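Integron cassette protein (Vibrio cholerae, PDB 3FY6) is of unknown function, a two-chain assembly with a novel fold encoded by a mobile integron gene cassette. Local coordinates at residues P55-Q63 with E75-L86. Residues are numbered along the deposited sequence; the frame is centred on the assembly and turned at random.
Sequences PEWSEETLQ and EITQNLFQHAWL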
loop_
_atom_site.group_PDB
_atom_site.type_symbol
_atom_site.label_atom_id
_atom_site.label_comp_id
_atom_site.label_asym_id
_atom_site.label_seq_id
_atom_site.Cartn_x
_atom_site.Cartn_y
_atom_site.Cartn_z
ATOM N N PRO A 55 13.857 -14.868 1.061
ATOM C CA PRO A 55 12.815 -15.840 1.399
ATOM C C PRO A 55 11.887 -16.075 0.215
ATOM O O PRO A 55 11.627 -15.151 -0.554
ATOM C CB PRO A 55 12.064 -15.156 2.541
ATOM C CG PRO A 55 13.100 -14.302 3.195
ATOM C CD PRO A 55 13.971 -13.800 2.071
ATOM N N GLU A 56 11.415 -17.310 0.068
ATOM C CA GLU A 56 10.441 -17.651 -0.963
ATOM C C GLU A 56 9.021 -17.433 -0.434
ATOM O O GLU A 56 8.578 -18.131 0.475
ATOM C CB GLU A 56 10.621 -19.114 -1.375
ATOM C CG GLU A 56 10.051 -19.460 -2.745
ATOM C CD GLU A 56 10.912 -18.929 -3.879
ATOM O OE1 GLU A 56 12.150 -18.851 -3.704
ATOM O OE2 GLU A 56 10.352 -18.592 -4.943
ATOM N N TRP A 57 8.306 -16.466 -0.997
ATOM C CA TRP A 57 6.941 -16.179 -0.553
ATOM C C TRP A 57 5.873 -16.827 -1.423
ATOM O O TRP A 57 6.088 -17.058 -2.612
ATOM C CB TRP A 57 6.691 -14.669 -0.546
ATOM C CG TRP A 57 7.194 -13.962 0.669
ATOM C CD1 TRP A 57 8.417 -13.385 0.836
ATOM C CD2 TRP A 57 6.469 -13.733 1.880
ATOM N NE1 TRP A 57 8.506 -12.826 2.089
ATOM C CE2 TRP A 57 7.319 -13.020 2.746
ATOM C CE3 TRP A 57 5.184 -14.072 2.320
ATOM C CZ2 TRP A 57 6.928 -12.635 4.028
ATOM C CZ3 TRP A 57 4.798 -13.693 3.593
ATOM C CH2 TRP A 57 5.664 -12.978 4.430
ATOM N N SER A 58 4.714 -17.089 -0.825
ATOM C CA SER A 58 3.505 -17.420 -1.574
ATOM C C SER A 58 3.244 -16.319 -2.586
ATOM O O SER A 58 3.576 -15.161 -2.338
ATOM C CB SER A 58 2.316 -17.468 -0.625
ATOM O OG SER A 58 2.208 -16.231 0.065
ATOM N N GLU A 59 2.645 -16.669 -3.719
ATOM C CA GLU A 59 2.286 -15.675 -4.724
ATOM C C GLU A 59 1.045 -14.882 -4.309
ATOM O O GLU A 59 0.869 -13.739 -4.718
ATOM C CB GLU A 59 2.070 -16.332 -6.091
ATOM C CG GLU A 59 3.355 -16.775 -6.763
ATOM C CD GLU A 59 3.106 -17.659 -7.972
ATOM O OE1 GLU A 59 1.940 -18.057 -8.197
ATOM O OE2 GLU A 59 4.081 -17.960 -8.692
ATOM N N GLU A 60 0.179 -15.501 -3.513
ATOM C CA GLU A 60 -0.893 -14.774 -2.847
ATOM C C GLU A 60 -0.240 -13.947 -1.739
ATOM O O GLU A 60 0.298 -14.510 -0.787
ATOM C CB GLU A 60 -1.884 -15.752 -2.230
ATOM C CG GLU A 60 -3.231 -15.149 -1.882
ATOM C CD GLU A 60 -4.136 -15.051 -3.084
ATOM O OE1 GLU A 60 -3.699 -14.497 -4.117
ATOM O OE2 GLU A 60 -5.283 -15.531 -3.004
ATOM N N THR A 61 -0.260 -12.623 -1.870
ATOM C CA THR A 61 0.453 -11.765 -0.924
ATOM C C THR A 61 -0.394 -11.440 0.303
ATOM O O THR A 61 -1.610 -11.648 0.309
ATOM C CB THR A 61 0.876 -10.431 -1.573
ATOM O OG1 THR A 61 -0.295 -9.691 -1.936
ATOM C CG2 THR A 61 1.744 -10.667 -2.810
ATOM N N LEU A 62 0.262 -10.916 1.332
ATOM C CA LEU A 62 -0.420 -10.418 2.517
ATOM C C LEU A 62 -1.448 -9.375 2.119
ATOM O O LEU A 62 -2.551 -9.317 2.658
ATOM C CB LEU A 62 0.604 -9.778 3.454
ATOM C CG LEU A 62 0.065 -9.393 4.823
ATOM C CD1 LEU A 62 -0.454 -10.636 5.517
ATOM C CD2 LEU A 62 1.150 -8.732 5.643
ATOM N N GLN A 63 -1.071 -8.544 1.157
ATOM C CA GLN A 63 -1.952 -7.513 0.652
ATOM C C GLN A 63 -3.225 -8.134 0.065
ATOM O O GLN A 63 -4.333 -7.659 0.326
ATOM C CB GLN A 63 -1.206 -6.654 -0.380
ATOM C CG GLN A 63 -0.055 -5.816 0.221
ATOM C CD GLN A 63 1.239 -6.611 0.496
ATOM O OE1 GLN A 63 1.573 -7.561 -0.220
ATOM N NE2 GLN A 63 1.981 -6.196 1.525
ATOM N N GLU A 75 1.969 -1.192 0.312
ATOM C CA GLU A 75 2.492 -2.331 -0.437
ATOM C C GLU A 75 3.716 -2.973 0.241
ATOM O O GLU A 75 3.954 -4.168 0.096
ATOM C CB GLU A 75 2.811 -1.917 -1.881
ATOM C CG GLU A 75 3.904 -2.745 -2.564
ATOM C CD GLU A 75 3.457 -4.158 -2.920
ATOM O OE1 GLU A 75 2.257 -4.347 -3.216
ATOM O OE2 GLU A 75 4.310 -5.076 -2.914
ATOM N N ILE A 76 4.476 -2.178 0.990
ATOM C CA ILE A 76 5.666 -2.676 1.683
ATOM C C ILE A 76 5.370 -3.512 2.945
ATOM O O ILE A 76 6.287 -4.049 3.569
ATOM C CB ILE A 76 6.567 -1.508 2.099
ATOM C CG1 ILE A 76 7.988 -2.008 2.392
ATOM C CG2 ILE A 76 5.952 -0.764 3.299
ATOM C CD1 ILE A 76 8.972 -0.889 2.741
ATOM N N THR A 77 4.102 -3.620 3.318
ATOM C CA THR A 77 3.726 -4.321 4.552
ATOM C C THR A 77 4.314 -5.742 4.669
ATOM O O THR A 77 4.837 -6.125 5.708
ATOM C CB THR A 77 2.190 -4.365 4.713
ATOM O OG1 THR A 77 1.685 -3.022 4.722
ATOM C CG2 THR A 77 1.798 -5.061 6.024
ATOM N N GLN A 78 4.224 -6.522 3.602
ATOM C CA GLN A 78 4.682 -7.896 3.639
ATOM C C GLN A 78 6.180 -7.936 3.886
ATOM O O GLN A 78 6.681 -8.785 4.620
ATOM C CB GLN A 78 4.358 -8.594 2.323
ATOM C CG GLN A 78 4.889 -10.004 2.218
ATOM C CD GLN A 78 4.245 -10.755 1.066
ATOM O OE1 GLN A 78 4.892 -11.061 0.064
ATOM N NE2 GLN A 78 2.959 -11.026 1.192
ATOM N N ASN A 79 6.880 -6.996 3.263
ATOM C CA ASN A 79 8.317 -6.880 3.384
ATOM C C ASN A 79 8.693 -6.542 4.831
ATOM O O ASN A 79 9.674 -7.065 5.363
ATOM C CB ASN A 79 8.844 -5.821 2.401
ATOM C CG ASN A 79 10.339 -5.611 2.519
ATOM O OD1 ASN A 79 10.793 -4.711 3.217
ATOM N ND2 ASN A 79 11.116 -6.457 1.852
ATOM N N LEU A 80 7.899 -5.696 5.477
ATOM C CA LEU A 80 8.099 -5.427 6.911
ATOM C C LEU A 80 7.974 -6.697 7.749
ATOM O O LEU A 80 8.804 -6.951 8.620
ATOM C CB LEU A 80 7.116 -4.383 7.432
ATOM C CG LEU A 80 7.158 -2.995 6.793
ATOM C CD1 LEU A 80 6.469 -2.001 7.712
ATOM C CD2 LEU A 80 8.585 -2.559 6.493
ATOM N N PHE A 81 6.939 -7.500 7.500
ATOM C CA PHE A 81 6.819 -8.767 8.224
ATOM C C PHE A 81 8.073 -9.605 8.016
ATOM O O PHE A 81 8.602 -10.196 8.958
ATOM C CB PHE A 81 5.607 -9.567 7.758
ATOM C CG PHE A 81 4.303 -9.113 8.354
ATOM C CD1 PHE A 81 3.876 -7.800 8.228
ATOM C CD2 PHE A 81 3.480 -10.019 9.002
ATOM C CE1 PHE A 81 2.653 -7.393 8.756
ATOM C CE2 PHE A 81 2.261 -9.624 9.534
ATOM C CZ PHE A 81 1.848 -8.308 9.411
ATOM N N GLN A 82 8.531 -9.673 6.769
ATOM C CA GLN A 82 9.722 -10.447 6.448
ATOM C C GLN A 82 10.908 -9.958 7.273
ATOM O O GLN A 82 11.685 -10.755 7.792
ATOM C CB GLN A 82 10.042 -10.355 4.955
ATOM C CG GLN A 82 11.377 -10.976 4.571
ATOM C CD GLN A 82 11.647 -10.864 3.077
ATOM O OE1 GLN A 82 11.047 -11.566 2.265
ATOM N NE2 GLN A 82 12.560 -9.986 2.712
ATOM N N HIS A 83 11.036 -8.644 7.396
ATOM C CA HIS A 83 12.177 -8.069 8.091
ATOM C C HIS A 83 12.158 -8.457 9.559
ATOM O O HIS A 83 13.152 -8.929 10.086
ATOM C CB HIS A 83 12.221 -6.547 7.946
ATOM C CG HIS A 83 13.363 -5.906 8.679
ATOM N ND1 HIS A 83 14.678 -6.199 8.409
ATOM C CD2 HIS A 83 13.378 -4.993 9.683
ATOM C CE1 HIS A 83 15.462 -5.486 9.205
ATOM N NE2 HIS A 83 14.698 -4.747 9.987
ATOM N N ALA A 84 11.025 -8.255 10.218
ATOM C CA ALA A 84 10.919 -8.611 11.623
ATOM C C ALA A 84 11.270 -10.084 11.836
ATOM O O ALA A 84 11.985 -10.441 12.785
ATOM C CB ALA A 84 9.525 -8.309 12.140
ATOM N N TRP A 85 10.780 -10.932 10.937
ATOM C CA TRP A 85 11.016 -12.366 11.038
ATOM C C TRP A 85 12.500 -12.682 10.896
ATOM O O TRP A 85 13.061 -13.418 11.712
ATOM C CB TRP A 85 10.185 -13.134 10.006
ATOM C CG TRP A 85 10.642 -14.545 9.779
ATOM C CD1 TRP A 85 10.797 -15.521 10.722
ATOM C CD2 TRP A 85 10.987 -15.141 8.525
ATOM N NE1 TRP A 85 11.221 -16.688 10.132
ATOM C CE2 TRP A 85 11.352 -16.478 8.784
ATOM C CE3 TRP A 85 11.020 -14.674 7.205
ATOM C CZ2 TRP A 85 11.744 -17.355 7.776
ATOM C CZ3 TRP A 85 11.405 -15.544 6.205
ATOM C CH2 TRP A 85 11.772 -16.868 6.495
ATOM N N LEU A 86 13.136 -12.115 9.871
ATOM C CA LEU A 86 14.550 -12.381 9.630
ATOM C C LEU A 86 15.409 -11.894 10.798
ATOM O O LEU A 86 16.363 -12.557 11.194
ATOM C CB LEU A 86 15.016 -11.755 8.317
ATOM C CG LEU A 86 14.405 -12.371 7.054
ATOM C CD1 LEU A 86 14.964 -11.703 5.821
ATOM C CD2 LEU A 86 14.667 -13.867 7.009
HETATM O O HOH W 1 11.825 -12.268 -0.416
HETATM O O HOH W 2 0.887 -6.533 -2.683
#
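W57 NE1 donates a hydrogen bond to Q82 OE1 (2.8 Å), tying 55-63 to 75-86. The acceptor lies in the indole plane, whereas the donor stands 19° off the amide plane of Q82. The same OE1 accepts a second hydrogen bond, from a water that also donates to P55 O, so two hydrogen bonds grip the carbonyl oxygen. Q82 can present it because its chain is fully extended, with CG anti to the backbone N (chi1 172°). A second water bridges Q63 OE1 and E75 OE1.

Stacking against the W57 face is done by Q78. Its side-chain amide lies almost parallel to the indole, 8° between planes, and its CG makes a CH-pi contact 3.7 Å from the centroid of the six-membered ring. W57 is thus held by a glutamine over one face and another at its NE1 edge, one helical turn further on. A second CH-pi contact puts L62 CD2 over the centre of the F81 ring, 3.8 Å from its centroid.

Apolar contacts flank these groups. L62 CD2 also touches T77 CG2. At the other end P55 CG packs against W85 CZ3 (3.7 Å) and, more loosely, L86 CD1.

Helix 77-89 runs obliquely, nearer antiparallel, past strand 53-57, outermost in this chain's sheet, and meets the start of helix 62-67, where T61 OG1 caps D64 N. W57 and F81 both reach I38 of strand 35-40, and F81 also meets V105 of helix 95-114. Further round helix 77-89, N79 and H83 engage Y125 of the second subunit.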